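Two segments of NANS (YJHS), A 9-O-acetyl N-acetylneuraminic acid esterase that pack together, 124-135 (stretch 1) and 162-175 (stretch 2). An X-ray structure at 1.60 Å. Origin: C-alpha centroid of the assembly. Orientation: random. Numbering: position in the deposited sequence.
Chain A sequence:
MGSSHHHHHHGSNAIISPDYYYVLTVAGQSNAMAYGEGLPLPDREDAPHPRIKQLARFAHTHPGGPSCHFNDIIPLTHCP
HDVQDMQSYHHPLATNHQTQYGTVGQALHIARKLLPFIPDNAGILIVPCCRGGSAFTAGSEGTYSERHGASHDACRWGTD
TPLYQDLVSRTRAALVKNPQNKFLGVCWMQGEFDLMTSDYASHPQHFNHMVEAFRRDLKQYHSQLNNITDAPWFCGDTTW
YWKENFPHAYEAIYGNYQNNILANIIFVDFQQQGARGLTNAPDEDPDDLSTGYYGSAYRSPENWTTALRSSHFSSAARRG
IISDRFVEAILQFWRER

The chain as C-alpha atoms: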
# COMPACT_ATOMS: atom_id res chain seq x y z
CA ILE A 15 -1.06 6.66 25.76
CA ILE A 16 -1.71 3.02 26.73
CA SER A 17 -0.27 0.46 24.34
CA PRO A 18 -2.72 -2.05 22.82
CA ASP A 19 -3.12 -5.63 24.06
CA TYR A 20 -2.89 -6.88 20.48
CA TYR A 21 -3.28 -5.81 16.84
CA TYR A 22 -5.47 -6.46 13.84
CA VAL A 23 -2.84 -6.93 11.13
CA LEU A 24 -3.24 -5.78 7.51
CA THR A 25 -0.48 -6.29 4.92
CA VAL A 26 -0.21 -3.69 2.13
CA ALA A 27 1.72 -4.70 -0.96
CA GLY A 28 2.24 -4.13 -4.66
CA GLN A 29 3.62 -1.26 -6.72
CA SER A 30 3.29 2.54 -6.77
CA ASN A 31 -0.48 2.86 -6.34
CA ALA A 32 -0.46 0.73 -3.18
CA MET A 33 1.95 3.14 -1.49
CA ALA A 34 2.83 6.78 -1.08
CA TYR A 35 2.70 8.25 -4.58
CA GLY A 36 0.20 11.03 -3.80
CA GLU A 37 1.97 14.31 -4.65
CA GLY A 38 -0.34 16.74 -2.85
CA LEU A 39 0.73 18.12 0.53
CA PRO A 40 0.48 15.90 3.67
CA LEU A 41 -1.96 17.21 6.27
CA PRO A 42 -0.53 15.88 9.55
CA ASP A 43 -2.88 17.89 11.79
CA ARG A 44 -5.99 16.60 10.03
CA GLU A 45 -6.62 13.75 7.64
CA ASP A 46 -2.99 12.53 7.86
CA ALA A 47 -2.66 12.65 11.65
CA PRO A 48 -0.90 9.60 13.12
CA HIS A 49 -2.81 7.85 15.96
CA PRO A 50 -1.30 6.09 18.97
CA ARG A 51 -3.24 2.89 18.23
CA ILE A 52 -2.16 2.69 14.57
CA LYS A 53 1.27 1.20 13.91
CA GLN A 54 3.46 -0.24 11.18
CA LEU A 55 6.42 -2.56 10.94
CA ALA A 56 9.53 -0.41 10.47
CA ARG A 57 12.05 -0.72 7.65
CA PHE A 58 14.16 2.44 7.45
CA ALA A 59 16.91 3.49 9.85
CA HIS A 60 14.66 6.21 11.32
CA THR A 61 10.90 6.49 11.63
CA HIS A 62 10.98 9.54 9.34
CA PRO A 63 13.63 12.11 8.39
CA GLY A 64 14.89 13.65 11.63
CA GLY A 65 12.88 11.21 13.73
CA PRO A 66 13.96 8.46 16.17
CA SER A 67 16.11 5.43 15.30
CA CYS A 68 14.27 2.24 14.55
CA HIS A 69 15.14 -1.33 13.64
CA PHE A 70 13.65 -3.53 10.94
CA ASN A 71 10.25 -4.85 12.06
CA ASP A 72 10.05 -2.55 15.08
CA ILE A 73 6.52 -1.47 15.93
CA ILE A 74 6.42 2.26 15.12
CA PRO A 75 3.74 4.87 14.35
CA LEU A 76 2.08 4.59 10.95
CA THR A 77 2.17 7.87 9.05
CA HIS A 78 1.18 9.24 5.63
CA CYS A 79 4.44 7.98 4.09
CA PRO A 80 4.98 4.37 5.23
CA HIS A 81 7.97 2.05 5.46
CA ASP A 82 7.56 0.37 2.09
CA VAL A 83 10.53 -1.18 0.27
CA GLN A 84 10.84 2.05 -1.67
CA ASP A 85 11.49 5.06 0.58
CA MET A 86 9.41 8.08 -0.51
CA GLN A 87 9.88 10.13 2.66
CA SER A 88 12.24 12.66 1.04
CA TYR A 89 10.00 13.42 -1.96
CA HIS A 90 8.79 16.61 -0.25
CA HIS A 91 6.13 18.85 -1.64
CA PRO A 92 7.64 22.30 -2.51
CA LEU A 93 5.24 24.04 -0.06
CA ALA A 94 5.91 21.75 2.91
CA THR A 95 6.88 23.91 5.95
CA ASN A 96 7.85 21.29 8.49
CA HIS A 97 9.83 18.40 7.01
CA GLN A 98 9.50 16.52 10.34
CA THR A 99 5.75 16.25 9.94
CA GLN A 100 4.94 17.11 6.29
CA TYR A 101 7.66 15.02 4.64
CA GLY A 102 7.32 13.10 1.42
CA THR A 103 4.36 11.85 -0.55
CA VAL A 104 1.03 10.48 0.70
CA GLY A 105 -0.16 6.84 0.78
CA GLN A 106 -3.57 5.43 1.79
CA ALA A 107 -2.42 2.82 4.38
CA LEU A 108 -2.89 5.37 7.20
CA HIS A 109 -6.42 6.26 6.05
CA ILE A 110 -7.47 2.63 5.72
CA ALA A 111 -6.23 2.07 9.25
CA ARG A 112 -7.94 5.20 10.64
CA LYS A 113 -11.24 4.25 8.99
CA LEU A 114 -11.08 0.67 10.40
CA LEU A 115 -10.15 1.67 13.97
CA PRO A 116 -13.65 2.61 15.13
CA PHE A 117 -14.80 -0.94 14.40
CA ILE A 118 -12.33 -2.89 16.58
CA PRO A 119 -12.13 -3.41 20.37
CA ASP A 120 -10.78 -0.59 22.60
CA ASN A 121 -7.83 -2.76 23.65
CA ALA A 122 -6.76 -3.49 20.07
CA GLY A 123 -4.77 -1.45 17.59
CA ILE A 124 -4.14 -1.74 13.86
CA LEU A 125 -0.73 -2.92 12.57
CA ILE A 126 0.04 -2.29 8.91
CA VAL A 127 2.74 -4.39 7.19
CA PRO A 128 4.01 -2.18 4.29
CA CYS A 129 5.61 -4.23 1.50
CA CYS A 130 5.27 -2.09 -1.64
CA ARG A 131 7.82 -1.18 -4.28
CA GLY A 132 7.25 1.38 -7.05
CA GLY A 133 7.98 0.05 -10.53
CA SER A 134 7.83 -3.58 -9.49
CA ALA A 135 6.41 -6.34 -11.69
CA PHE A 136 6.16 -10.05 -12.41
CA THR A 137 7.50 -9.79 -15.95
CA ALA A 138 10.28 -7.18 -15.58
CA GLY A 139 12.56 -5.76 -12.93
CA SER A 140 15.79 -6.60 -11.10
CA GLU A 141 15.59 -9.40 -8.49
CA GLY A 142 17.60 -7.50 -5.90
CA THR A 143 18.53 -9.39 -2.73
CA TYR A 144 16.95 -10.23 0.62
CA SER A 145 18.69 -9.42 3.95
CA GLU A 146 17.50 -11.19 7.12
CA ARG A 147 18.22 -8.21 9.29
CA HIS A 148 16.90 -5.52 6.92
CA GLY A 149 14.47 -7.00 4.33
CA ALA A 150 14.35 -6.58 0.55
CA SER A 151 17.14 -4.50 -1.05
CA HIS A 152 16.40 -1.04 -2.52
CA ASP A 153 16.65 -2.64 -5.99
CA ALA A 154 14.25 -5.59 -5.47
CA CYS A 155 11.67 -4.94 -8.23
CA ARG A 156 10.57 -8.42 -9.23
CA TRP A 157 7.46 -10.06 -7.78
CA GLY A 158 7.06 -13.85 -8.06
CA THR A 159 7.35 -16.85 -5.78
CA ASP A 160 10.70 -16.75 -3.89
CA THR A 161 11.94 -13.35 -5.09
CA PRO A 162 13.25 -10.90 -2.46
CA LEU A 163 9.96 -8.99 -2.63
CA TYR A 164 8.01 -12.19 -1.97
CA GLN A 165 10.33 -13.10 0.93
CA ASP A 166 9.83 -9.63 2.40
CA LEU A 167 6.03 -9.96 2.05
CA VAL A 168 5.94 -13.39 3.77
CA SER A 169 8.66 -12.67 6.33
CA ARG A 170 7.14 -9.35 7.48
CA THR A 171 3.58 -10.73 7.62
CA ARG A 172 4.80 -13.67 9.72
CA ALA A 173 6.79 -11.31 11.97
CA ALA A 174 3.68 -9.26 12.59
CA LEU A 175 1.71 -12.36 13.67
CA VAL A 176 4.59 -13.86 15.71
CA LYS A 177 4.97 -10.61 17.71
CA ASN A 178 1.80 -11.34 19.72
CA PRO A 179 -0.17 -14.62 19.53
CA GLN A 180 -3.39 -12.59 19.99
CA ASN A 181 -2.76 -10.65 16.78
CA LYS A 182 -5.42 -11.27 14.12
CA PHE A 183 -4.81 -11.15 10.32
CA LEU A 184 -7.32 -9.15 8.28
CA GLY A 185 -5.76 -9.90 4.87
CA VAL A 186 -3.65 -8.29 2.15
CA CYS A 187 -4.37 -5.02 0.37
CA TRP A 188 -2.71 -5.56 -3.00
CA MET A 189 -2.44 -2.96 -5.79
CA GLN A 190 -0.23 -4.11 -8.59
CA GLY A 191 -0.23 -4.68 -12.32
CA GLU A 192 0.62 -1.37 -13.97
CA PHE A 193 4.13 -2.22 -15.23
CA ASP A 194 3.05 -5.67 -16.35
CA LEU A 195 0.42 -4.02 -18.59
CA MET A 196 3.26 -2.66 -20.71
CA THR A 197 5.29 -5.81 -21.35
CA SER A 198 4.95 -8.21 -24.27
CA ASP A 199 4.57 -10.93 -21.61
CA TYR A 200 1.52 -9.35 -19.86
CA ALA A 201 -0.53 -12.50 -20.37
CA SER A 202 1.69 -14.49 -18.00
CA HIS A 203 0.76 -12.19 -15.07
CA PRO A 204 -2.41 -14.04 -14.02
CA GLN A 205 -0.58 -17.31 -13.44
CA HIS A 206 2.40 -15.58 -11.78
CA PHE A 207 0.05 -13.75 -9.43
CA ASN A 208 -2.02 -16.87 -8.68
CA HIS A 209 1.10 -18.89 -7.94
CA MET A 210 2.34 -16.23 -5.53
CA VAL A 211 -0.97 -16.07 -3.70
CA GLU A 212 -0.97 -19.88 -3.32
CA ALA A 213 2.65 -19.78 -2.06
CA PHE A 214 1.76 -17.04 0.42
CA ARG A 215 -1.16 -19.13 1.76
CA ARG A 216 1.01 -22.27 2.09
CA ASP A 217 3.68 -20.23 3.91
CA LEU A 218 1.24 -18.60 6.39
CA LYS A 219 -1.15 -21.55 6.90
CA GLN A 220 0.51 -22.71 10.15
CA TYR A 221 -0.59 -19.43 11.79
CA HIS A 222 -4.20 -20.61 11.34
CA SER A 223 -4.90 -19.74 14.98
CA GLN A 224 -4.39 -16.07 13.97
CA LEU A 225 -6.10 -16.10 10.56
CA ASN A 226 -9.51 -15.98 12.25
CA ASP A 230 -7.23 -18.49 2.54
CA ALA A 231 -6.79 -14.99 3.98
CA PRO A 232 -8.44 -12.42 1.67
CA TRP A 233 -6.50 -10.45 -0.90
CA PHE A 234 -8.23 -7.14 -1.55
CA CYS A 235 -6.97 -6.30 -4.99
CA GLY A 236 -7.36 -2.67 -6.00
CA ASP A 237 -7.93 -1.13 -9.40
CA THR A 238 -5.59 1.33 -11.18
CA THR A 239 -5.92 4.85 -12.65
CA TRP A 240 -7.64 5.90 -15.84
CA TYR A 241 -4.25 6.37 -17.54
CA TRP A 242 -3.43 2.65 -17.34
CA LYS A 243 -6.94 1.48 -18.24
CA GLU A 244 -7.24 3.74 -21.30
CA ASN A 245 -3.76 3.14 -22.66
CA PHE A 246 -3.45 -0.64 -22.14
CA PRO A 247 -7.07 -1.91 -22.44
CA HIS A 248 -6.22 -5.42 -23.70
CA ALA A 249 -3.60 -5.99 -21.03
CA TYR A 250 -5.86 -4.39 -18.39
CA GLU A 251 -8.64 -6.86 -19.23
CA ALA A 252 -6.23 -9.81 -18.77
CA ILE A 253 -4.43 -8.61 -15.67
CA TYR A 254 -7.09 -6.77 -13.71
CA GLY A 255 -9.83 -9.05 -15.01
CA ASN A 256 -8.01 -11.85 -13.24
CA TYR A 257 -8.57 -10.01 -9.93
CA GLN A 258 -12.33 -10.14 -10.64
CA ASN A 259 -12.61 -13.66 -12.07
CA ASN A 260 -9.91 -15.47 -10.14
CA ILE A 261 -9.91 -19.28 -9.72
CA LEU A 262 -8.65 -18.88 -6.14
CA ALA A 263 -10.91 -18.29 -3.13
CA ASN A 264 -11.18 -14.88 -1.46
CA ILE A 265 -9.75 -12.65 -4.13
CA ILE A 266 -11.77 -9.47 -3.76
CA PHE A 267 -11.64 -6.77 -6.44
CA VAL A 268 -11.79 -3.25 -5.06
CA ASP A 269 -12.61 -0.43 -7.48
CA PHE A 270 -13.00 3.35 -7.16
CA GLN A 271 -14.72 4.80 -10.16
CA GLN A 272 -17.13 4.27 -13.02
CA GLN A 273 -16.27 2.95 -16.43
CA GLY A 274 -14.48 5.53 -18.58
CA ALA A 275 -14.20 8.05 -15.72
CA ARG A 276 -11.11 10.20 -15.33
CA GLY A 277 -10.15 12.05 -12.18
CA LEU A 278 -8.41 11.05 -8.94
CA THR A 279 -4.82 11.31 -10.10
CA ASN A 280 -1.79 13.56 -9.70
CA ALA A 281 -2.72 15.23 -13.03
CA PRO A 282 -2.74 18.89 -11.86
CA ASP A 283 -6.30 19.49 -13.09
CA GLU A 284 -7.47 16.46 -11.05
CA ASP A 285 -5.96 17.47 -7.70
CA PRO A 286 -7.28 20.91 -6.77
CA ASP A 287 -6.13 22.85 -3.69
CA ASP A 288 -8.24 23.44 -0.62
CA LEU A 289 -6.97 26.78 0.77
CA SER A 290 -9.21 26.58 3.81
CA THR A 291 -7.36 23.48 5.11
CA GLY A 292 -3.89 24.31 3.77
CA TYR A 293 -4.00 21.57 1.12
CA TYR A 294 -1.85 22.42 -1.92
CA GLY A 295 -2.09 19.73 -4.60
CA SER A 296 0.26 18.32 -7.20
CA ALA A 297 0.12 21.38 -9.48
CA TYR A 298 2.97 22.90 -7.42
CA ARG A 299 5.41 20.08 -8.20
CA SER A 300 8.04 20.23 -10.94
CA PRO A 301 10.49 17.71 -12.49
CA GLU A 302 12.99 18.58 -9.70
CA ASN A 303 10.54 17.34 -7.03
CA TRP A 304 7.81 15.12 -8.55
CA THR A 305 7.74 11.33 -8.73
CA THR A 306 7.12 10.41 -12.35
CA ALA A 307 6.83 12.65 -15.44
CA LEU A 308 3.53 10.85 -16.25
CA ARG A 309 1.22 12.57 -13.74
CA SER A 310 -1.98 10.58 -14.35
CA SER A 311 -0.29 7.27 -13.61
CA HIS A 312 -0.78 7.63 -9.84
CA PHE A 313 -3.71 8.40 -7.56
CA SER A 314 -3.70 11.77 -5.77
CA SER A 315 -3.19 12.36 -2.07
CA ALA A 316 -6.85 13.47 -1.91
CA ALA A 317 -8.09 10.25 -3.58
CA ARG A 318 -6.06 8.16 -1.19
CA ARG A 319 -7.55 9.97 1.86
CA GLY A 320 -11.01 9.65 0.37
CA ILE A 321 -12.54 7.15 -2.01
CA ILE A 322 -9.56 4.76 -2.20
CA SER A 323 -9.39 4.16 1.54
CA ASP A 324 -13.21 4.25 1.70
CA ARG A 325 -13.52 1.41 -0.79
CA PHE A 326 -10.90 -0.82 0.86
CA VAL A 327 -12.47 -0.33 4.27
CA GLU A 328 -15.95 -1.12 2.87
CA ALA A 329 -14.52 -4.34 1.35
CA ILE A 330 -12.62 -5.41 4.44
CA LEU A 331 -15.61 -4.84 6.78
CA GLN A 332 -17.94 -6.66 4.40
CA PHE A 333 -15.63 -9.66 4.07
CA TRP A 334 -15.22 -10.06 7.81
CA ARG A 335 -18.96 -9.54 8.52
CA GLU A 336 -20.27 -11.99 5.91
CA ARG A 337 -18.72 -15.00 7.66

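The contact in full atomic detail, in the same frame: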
# COMPACT_ATOMS: atom_id res chain seq x y z
N ILE A 124 -4.26 -1.30 15.23
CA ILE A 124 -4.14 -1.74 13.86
C ILE A 124 -2.64 -1.70 13.54
O ILE A 124 -1.98 -0.71 13.87
CB ILE A 124 -4.89 -0.79 12.85
CG1 ILE A 124 -6.42 -0.70 13.10
CG2 ILE A 124 -4.57 -1.21 11.42
CD1 ILE A 124 -7.22 -1.89 12.59
N LEU A 125 -2.15 -2.77 12.91
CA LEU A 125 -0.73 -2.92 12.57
C LEU A 125 -0.64 -3.16 11.08
O LEU A 125 -1.04 -4.20 10.59
CB LEU A 125 -0.05 -4.09 13.31
CG LEU A 125 1.43 -4.35 12.99
CD1 LEU A 125 2.29 -3.13 13.27
CD2 LEU A 125 1.95 -5.58 13.74
N ILE A 126 -0.13 -2.16 10.36
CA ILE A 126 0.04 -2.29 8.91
C ILE A 126 1.43 -2.87 8.61
O ILE A 126 2.41 -2.52 9.28
CB ILE A 126 -0.11 -0.90 8.23
CG1 ILE A 126 -1.54 -0.35 8.41
CG2 ILE A 126 0.30 -0.91 6.76
CD1 ILE A 126 -2.68 -1.28 8.14
N VAL A 127 1.49 -3.78 7.64
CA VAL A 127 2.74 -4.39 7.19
C VAL A 127 3.03 -3.89 5.74
O VAL A 127 2.54 -4.45 4.78
CB VAL A 127 2.70 -5.95 7.27
CG1 VAL A 127 4.06 -6.57 6.88
CG2 VAL A 127 2.29 -6.41 8.68
N PRO A 128 3.81 -2.78 5.61
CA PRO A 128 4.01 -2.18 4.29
C PRO A 128 5.12 -2.90 3.52
O PRO A 128 6.28 -2.94 3.96
CB PRO A 128 4.33 -0.70 4.61
CG PRO A 128 4.81 -0.70 6.01
CD PRO A 128 4.40 -1.97 6.69
N CYS A 129 4.72 -3.47 2.38
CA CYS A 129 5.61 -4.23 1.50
C CYS A 129 5.47 -3.85 0.03
O CYS A 129 5.37 -4.74 -0.80
CB CYS A 129 5.38 -5.74 1.68
SG CYS A 129 5.53 -6.31 3.38
N CYS A 130 5.45 -2.55 -0.26
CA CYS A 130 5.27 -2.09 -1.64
C CYS A 130 6.57 -1.61 -2.24
O CYS A 130 7.49 -1.19 -1.53
CB CYS A 130 4.27 -0.94 -1.68
SG CYS A 130 2.71 -1.25 -0.86
N ARG A 131 6.64 -1.64 -3.57
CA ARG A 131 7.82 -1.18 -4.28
C ARG A 131 7.36 -0.56 -5.59
O ARG A 131 6.78 -1.24 -6.43
CB ARG A 131 8.79 -2.38 -4.50
CG ARG A 131 9.96 -2.10 -5.46
CD ARG A 131 10.74 -0.95 -4.91
NE ARG A 131 12.09 -0.80 -5.42
CZ ARG A 131 12.46 0.07 -6.35
NH1 ARG A 131 11.57 0.88 -6.91
NH2 ARG A 131 13.74 0.14 -6.70
N GLY A 132 7.58 0.74 -5.77
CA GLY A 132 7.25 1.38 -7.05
C GLY A 132 8.01 0.71 -8.16
O GLY A 132 9.17 0.30 -7.98
N GLY A 133 7.36 0.59 -9.32
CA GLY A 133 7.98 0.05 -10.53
C GLY A 133 8.37 -1.40 -10.42
O GLY A 133 9.36 -1.84 -11.04
N SER A 134 7.61 -2.15 -9.64
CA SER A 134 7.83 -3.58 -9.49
C SER A 134 6.84 -4.34 -10.38
O SER A 134 5.78 -3.82 -10.77
CB SER A 134 7.74 -3.97 -8.01
OG SER A 134 6.45 -3.68 -7.51
N ALA A 135 7.20 -5.58 -10.72
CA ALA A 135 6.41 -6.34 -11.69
C ALA A 135 6.71 -7.82 -11.61
O ALA A 135 7.69 -8.20 -11.01
CB ALA A 135 6.71 -5.85 -13.10
N PRO A 162 13.12 -11.73 -3.65
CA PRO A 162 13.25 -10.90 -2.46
C PRO A 162 11.98 -10.18 -2.03
O PRO A 162 11.71 -10.11 -0.84
CB PRO A 162 14.33 -9.90 -2.85
CG PRO A 162 15.24 -10.75 -3.69
CD PRO A 162 14.37 -11.71 -4.45
N LEU A 163 11.22 -9.65 -2.98
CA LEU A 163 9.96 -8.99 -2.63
C LEU A 163 8.96 -9.96 -2.02
O LEU A 163 8.28 -9.61 -1.06
CB LEU A 163 9.34 -8.26 -3.82
CG LEU A 163 10.02 -6.96 -4.28
CD1 LEU A 163 9.26 -6.40 -5.45
CD2 LEU A 163 10.11 -5.92 -3.15
N TYR A 164 8.89 -11.18 -2.55
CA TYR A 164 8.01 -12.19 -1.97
C TYR A 164 8.45 -12.56 -0.55
O TYR A 164 7.62 -12.66 0.35
CB TYR A 164 7.93 -13.45 -2.85
CG TYR A 164 7.16 -14.55 -2.16
CD1 TYR A 164 5.76 -14.59 -2.23
CD2 TYR A 164 7.81 -15.52 -1.38
CE1 TYR A 164 5.03 -15.59 -1.59
CE2 TYR A 164 7.08 -16.52 -0.72
CZ TYR A 164 5.70 -16.54 -0.82
OH TYR A 164 4.95 -17.50 -0.17
N GLN A 165 9.75 -12.74 -0.36
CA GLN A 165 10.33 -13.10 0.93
C GLN A 165 10.04 -12.05 1.98
O GLN A 165 9.79 -12.38 3.13
CB GLN A 165 11.84 -13.22 0.80
CG GLN A 165 12.28 -14.44 0.04
CD GLN A 165 13.79 -14.50 -0.07
OE1 GLN A 165 14.50 -14.60 0.94
NE2 GLN A 165 14.30 -14.40 -1.30
N ASP A 166 10.07 -10.80 1.55
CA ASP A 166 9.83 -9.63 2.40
C ASP A 166 8.34 -9.61 2.79
O ASP A 166 8.01 -9.41 3.97
CB ASP A 166 10.25 -8.39 1.60
CG ASP A 166 10.27 -7.10 2.43
OD1 ASP A 166 9.20 -6.46 2.55
OD2 ASP A 166 11.35 -6.69 2.93
N LEU A 167 7.47 -9.86 1.82
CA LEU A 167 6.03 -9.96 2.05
C LEU A 167 5.68 -11.04 3.08
O LEU A 167 4.93 -10.78 4.03
CB LEU A 167 5.33 -10.23 0.73
CG LEU A 167 3.83 -10.50 0.72
CD1 LEU A 167 3.08 -9.25 1.11
CD2 LEU A 167 3.43 -10.98 -0.65
N VAL A 168 6.21 -12.25 2.88
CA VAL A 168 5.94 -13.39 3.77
C VAL A 168 6.61 -13.21 5.13
O VAL A 168 5.96 -13.35 6.18
CB VAL A 168 6.34 -14.73 3.08
CG1 VAL A 168 6.50 -15.88 4.11
CG2 VAL A 168 5.30 -15.11 2.09
N SER A 169 7.88 -12.82 5.12
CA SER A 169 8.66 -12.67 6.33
C SER A 169 8.12 -11.58 7.25
O SER A 169 8.02 -11.80 8.48
CB SER A 169 10.14 -12.46 5.99
OG SER A 169 10.68 -11.37 6.72
N ARG A 170 7.71 -10.44 6.68
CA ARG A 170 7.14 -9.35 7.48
C ARG A 170 5.73 -9.67 7.99
O ARG A 170 5.40 -9.30 9.10
CB ARG A 170 7.14 -8.04 6.69
CG ARG A 170 8.48 -7.42 6.69
CD ARG A 170 8.63 -6.38 5.65
NE ARG A 170 7.93 -5.11 5.84
CZ ARG A 170 8.27 -4.16 6.70
NH1 ARG A 170 9.20 -4.35 7.65
NH2 ARG A 170 7.62 -3.02 6.66
N THR A 171 4.92 -10.33 7.17
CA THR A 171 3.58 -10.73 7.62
C THR A 171 3.68 -11.72 8.78
O THR A 171 2.97 -11.58 9.80
CB THR A 171 2.76 -11.32 6.47
OG1 THR A 171 2.59 -10.30 5.48
CG2 THR A 171 1.36 -11.78 6.94
N ARG A 172 4.60 -12.69 8.65
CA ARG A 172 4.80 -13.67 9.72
C ARG A 172 5.28 -12.97 10.97
O ARG A 172 4.78 -13.27 12.05
CB ARG A 172 5.87 -14.67 9.32
CG ARG A 172 5.40 -15.80 8.46
CD ARG A 172 6.63 -16.62 8.08
NE ARG A 172 6.26 -17.89 7.46
CZ ARG A 172 7.01 -18.55 6.58
NH1 ARG A 172 8.18 -18.05 6.18
NH2 ARG A 172 6.58 -19.71 6.09
N ALA A 173 6.21 -12.02 10.84
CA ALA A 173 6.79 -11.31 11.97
C ALA A 173 5.71 -10.57 12.72
O ALA A 173 5.73 -10.50 13.95
CB ALA A 173 7.88 -10.32 11.51
N ALA A 174 4.76 -10.01 11.97
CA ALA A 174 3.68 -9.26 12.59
C ALA A 174 2.79 -10.17 13.44
O ALA A 174 2.33 -9.76 14.51
CB ALA A 174 2.86 -8.54 11.52
N LEU A 175 2.56 -11.38 12.96
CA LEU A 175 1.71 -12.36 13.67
C LEU A 175 2.44 -12.99 14.85
O LEU A 175 1.86 -13.14 15.94
CB LEU A 175 1.16 -13.42 12.70
CG LEU A 175 0.27 -12.84 11.57
CD1 LEU A 175 -0.16 -13.92 10.57
CD2 LEU A 175 -0.95 -12.09 12.12

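A helix laid antiparallel against a strand is a recurrent way of covering a sheet, and this pair from the esterase NanS illustrates its logic. The strand that enters at Ile 124 and the helix of 162-175 run in opposite directions, their axes at 179° and 8.6 Å apart at closest approach. Because side chains of a strand alternate, the odd-numbered residues Leu 125, Val 127 and Cys 129 point toward the helix, while Ile 126 points away.

Leu 125 opens the contact with its CD2 3.8 Å from CB of Ala 174, an apolar pairing with the single methyl of the alanine. Val 127 shares the same partner: its CG2 lies 3.6 Å from CB of Ala 174. Its other methyl, CG1, reaches 3.4 Å from CB of Arg 170, on the aliphatic part of that side chain. Here the backbones are close, with CA of Val 127 6.4 Å from CA of Thr 171; the threonine hydroxyl is engaged within its own helix, OG1 donating to O of Leu 167 at 2.8 Å.

The CA-to-CB bond of Pro 128 points away from the helix, yet ring atom CD lies 3.4 Å from NH2 of Arg 170, and the Pro 128 carbonyl provides the polar link. Arg 170 bends its guanidinium to the strand, and NH2 donates to O of Pro 128 at 3.0 Å; a weak second hydrogen bond runs from Arg 170 NE to the same Pro 128 O at 3.3 Å. The oxygen lies near the guanidinium plane, at its edge, where the N-H groups point. A long salt bridge, 3.8 Å from NE of Arg 170 to OD1 of Asp 166, links residues one helical turn apart.

Cys 129 fits beside this charged pair. Its SG is 3.6 Å from NE of Arg 170 and 3.8 Å from OD1 of Asp 166, while its CB meets CD1 of Leu 167 at 4.2 Å. The backbones draw nearer still, CA of Cys 129 lying 5.8 Å from CA of Leu 167.

Beyond the strand, Leu 163 supplies the last apolar surface. Its CD2 is 4.0 Å from CB of Arg 131, whose side chain then leads away from the helix. A type II turn from Arg 131 to Ser 134 reverses the chain, with Gly 133 at positive phi, and OG of Ser 134 donates to O of Arg 131 at 2.7 Å. The turn brings Ser 134 CB to 3.8 Å from Leu 163 CD1, so one leucine touches both ends of the turn.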